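Local coordinates for hypothetical membrane protein (PDB 6JSB) that binds heme through its HtaA-type domain and probably passes it on within the heme uptake machinery of Corynebacterium glutamicum, at residues L141-F146 with K164-G169. Numbering follows the deposited sequence.
Sequences LATITF and KLTATG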
ATOM      1  N   LEU A 141      -0.326  -5.293   7.420  1.00 13.63           N
ATOM      2  CA  LEU A 141       0.421  -4.051   7.502  1.00 15.68           C
ATOM      3  C   LEU A 141      -0.238  -3.081   8.461  1.00 15.59           C
ATOM      4  O   LEU A 141       0.462  -2.325   9.143  1.00 15.99           O
ATOM      5  CB  LEU A 141       0.486  -3.423   6.110  1.00 17.48           C
ATOM      6  CG  LEU A 141       1.236  -2.086   6.080  1.00 20.07           C
ATOM      7  CD1 LEU A 141       2.724  -2.260   6.242  1.00 22.79           C
ATOM      8  CD2 LEU A 141       0.933  -1.322   4.744  1.00 22.19           C
ATOM      9  N   ALA A 142      -1.575  -3.043   8.501  1.00 14.15           N
ATOM     10  CA  ALA A 142      -2.243  -2.025   9.305  1.00 13.26           C
ATOM     11  C   ALA A 142      -3.566  -2.561   9.784  1.00 13.79           C
ATOM     12  O   ALA A 142      -4.192  -3.388   9.089  1.00 16.35           O
ATOM     13  CB  ALA A 142      -2.487  -0.700   8.495  1.00 13.53           C
ATOM     14  N   THR A 143      -4.038  -2.024  10.926  1.00 14.51           N
ATOM     15  CA  THR A 143      -5.424  -2.237  11.343  1.00 13.36           C
ATOM     16  C   THR A 143      -6.244  -1.036  10.905  1.00 16.16           C
ATOM     17  O   THR A 143      -5.693   0.022  10.617  1.00 16.95           O
ATOM     18  CB  THR A 143      -5.555  -2.427  12.856  1.00 18.51           C
ATOM     19  OG1 THR A 143      -4.952  -1.325  13.509  1.00 21.38           O
ATOM     20  CG2 THR A 143      -4.817  -3.727  13.272  1.00 21.99           C
ATOM     21  N   ILE A 144      -7.565  -1.249  10.758  1.00 15.83           N
ATOM     22  CA  ILE A 144      -8.417  -0.206  10.167  1.00 12.80           C
ATOM     23  C   ILE A 144      -9.645  -0.037  11.036  1.00 14.29           C
ATOM     24  O   ILE A 144     -10.216  -1.032  11.505  1.00 16.28           O
ATOM     25  CB  ILE A 144      -8.899  -0.589   8.747  1.00 14.89           C
ATOM     26  CG1 ILE A 144      -7.743  -1.064   7.877  1.00 17.75           C
ATOM     27  CG2 ILE A 144      -9.582   0.638   8.107  1.00 17.16           C
ATOM     28  CD1 ILE A 144      -8.206  -1.651   6.487  1.00 16.75           C
ATOM     29  N   THR A 145     -10.069   1.212  11.227  0.60 14.85           N
ATOM     30  CA  THR A 145     -11.381   1.491  11.789  0.60 15.21           C
ATOM     31  C   THR A 145     -12.129   2.303  10.739  0.60 16.25           C
ATOM     32  O   THR A 145     -11.635   3.338  10.259  0.60 15.57           O
ATOM     33  CB  THR A 145     -11.297   2.234  13.127  0.60 21.22           C
ATOM     34  OG1 THR A 145     -10.494   1.478  14.047  0.60 20.45           O
ATOM     35  CG2 THR A 145     -12.705   2.446  13.731  0.60 22.91           C
ATOM     36  N   PHE A 146     -13.296   1.815  10.356  1.00 15.61           N
ATOM     37  CA  PHE A 146     -14.104   2.499   9.337  1.00 15.38           C
ATOM     38  C   PHE A 146     -15.142   3.419   9.978  1.00 15.26           C
ATOM     39  O   PHE A 146     -15.591   3.210  11.125  1.00 17.62           O
ATOM     40  CB  PHE A 146     -14.827   1.483   8.451  1.00 15.30           C
ATOM     41  CG  PHE A 146     -13.895   0.652   7.592  1.00 16.39           C
ATOM     42  CD1 PHE A 146     -13.311   1.183   6.482  1.00 19.10           C
ATOM     43  CD2 PHE A 146     -13.631  -0.706   7.954  1.00 24.48           C
ATOM     44  CE1 PHE A 146     -12.422   0.405   5.687  1.00 24.68           C
ATOM     45  CE2 PHE A 146     -12.760  -1.464   7.129  1.00 24.39           C
ATOM     46  CZ  PHE A 146     -12.184  -0.877   6.024  1.00 24.61           C
ATOM     47  N   LYS A 164      -3.669   2.129  11.192  1.00 14.87           N
ATOM     48  CA  LYS A 164      -2.575   2.168  12.166  1.00 14.07           C
ATOM     49  C   LYS A 164      -1.623   1.006  11.895  1.00 17.85           C
ATOM     50  O   LYS A 164      -2.063  -0.117  11.731  1.00 16.37           O
ATOM     51  CB  LYS A 164      -3.112   2.083  13.604  1.00 17.12           C
ATOM     52  CG  LYS A 164      -3.810   3.451  14.008  1.00 19.36           C
ATOM     53  CD  LYS A 164      -4.295   3.366  15.449  1.00 27.07           C
ATOM     54  CE  LYS A 164      -4.769   4.749  15.985  1.00 28.86           C
ATOM     55  NZ  LYS A 164      -5.507   5.549  14.968  1.00 30.50           N
ATOM     56  N   LEU A 165      -0.333   1.297  11.886  1.00 14.97           N
ATOM     57  CA  LEU A 165       0.701   0.312  11.565  1.00 13.00           C
ATOM     58  C   LEU A 165       0.708  -0.807  12.598  1.00 16.64           C
ATOM     59  O   LEU A 165       0.646  -0.567  13.812  1.00 18.46           O
ATOM     60  CB  LEU A 165       2.059   1.023  11.586  1.00 15.80           C
ATOM     61  CG  LEU A 165       3.250   0.268  10.989  1.00 15.54           C
ATOM     62  CD1 LEU A 165       3.052   0.186   9.445  1.00 15.04           C
ATOM     63  CD2 LEU A 165       4.515   1.117  11.355  1.00 17.86           C
ATOM     64  N   THR A 166       0.857  -2.036  12.108  1.00 13.98           N
ATOM     65  CA  THR A 166       1.026  -3.176  12.992  1.00 14.64           C
ATOM     66  C   THR A 166       2.496  -3.380  13.387  1.00 15.53           C
ATOM     67  O   THR A 166       3.429  -2.792  12.811  1.00 17.57           O
ATOM     68  CB  THR A 166       0.560  -4.459  12.301  1.00 14.57           C
ATOM     69  OG1 THR A 166       1.398  -4.673  11.160  1.00 16.78           O
ATOM     70  CG2 THR A 166      -0.895  -4.421  11.871  1.00 16.13           C
ATOM     71  N   ALA A 167       2.693  -4.287  14.354  1.00 15.79           N
ATOM     72  CA  ALA A 167       4.065  -4.706  14.667  1.00 15.60           C
ATOM     73  C   ALA A 167       4.785  -5.268  13.449  1.00 18.46           C
ATOM     74  O   ALA A 167       6.003  -5.069  13.287  1.00 19.53           O
ATOM     75  CB  ALA A 167       4.032  -5.738  15.802  1.00 18.47           C
ATOM     76  N   THR A 168       4.083  -6.014  12.591  1.00 17.34           N
ATOM     77  CA  THR A 168       4.723  -6.485  11.352  1.00 20.46           C
ATOM     78  C   THR A 168       5.141  -5.318  10.480  1.00 22.93           C
ATOM     79  O   THR A 168       6.240  -5.296   9.894  1.00 22.85           O
ATOM     80  CB  THR A 168       3.735  -7.397  10.600  1.00 22.81           C
ATOM     81  OG1 THR A 168       3.548  -8.565  11.363  1.00 22.79           O
ATOM     82  CG2 THR A 168       4.274  -7.797   9.200  1.00 28.29           C
ATOM     83  N   GLY A 169       4.269  -4.319  10.388  1.00 17.88           N
ATOM     84  CA  GLY A 169       4.550  -3.164   9.528  1.00 17.94           C
ATOM     85  C   GLY A 169       5.716  -2.331  10.028  1.00 19.09           C
ATOM     86  O   GLY A 169       6.374  -1.654   9.239  1.00 19.29           O
TER
HETATM   87  O   HOH W   1      -2.276  -1.477  14.556  1.00 24.77           O
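Two reciprocal backbone hydrogen bonds pair Thr143 with Lys164 where antiparallel strands 139-146 and 156-165 run together: Thr143 N reaches Lys164 O at 2.9 Å and Lys164 N reaches Thr143 O at 3.0 Å, both donors lying in the carbonyl planes. A third bond, from Thr166 N to Leu141 O (3.0 Å), is nearly straight at hydrogen (168°), yet its donor sits above the carbonyl plane, 41° out of it, as the chain leaves the sheet. One water ties Thr143 OG1 to Lys164 O, so this carbonyl accepts from both the strand partner and solvent. Thr166 is the N-cap of helix 167-172. With chi1 at 63°, its OG1 lies between the backbone N and carbonyl carbon, accepts from Gly169 N (3.0 Å) and donates to Glu140 O. CG2 of the same residue turns back over the Leu141-Ala142 peptide, 3.7 Å from Ala142 N. On the buried side, Leu141 and Leu165 cross obliquely, CD1 to CD1 at 4.0 Å, and Leu141 CD1 also rests against Gly169 CA. Leu141 and Ala142 form a classic beta bulge opposite Leu115. The hydroxyl of Thr166 thus couples strand 139-146, through Glu140 O, to the first turn of helix 167-172, and Leu165, which packs on the heme-binding Tyr177, probably belongs to the second shell of the heme pocket, with Leu141 behind it.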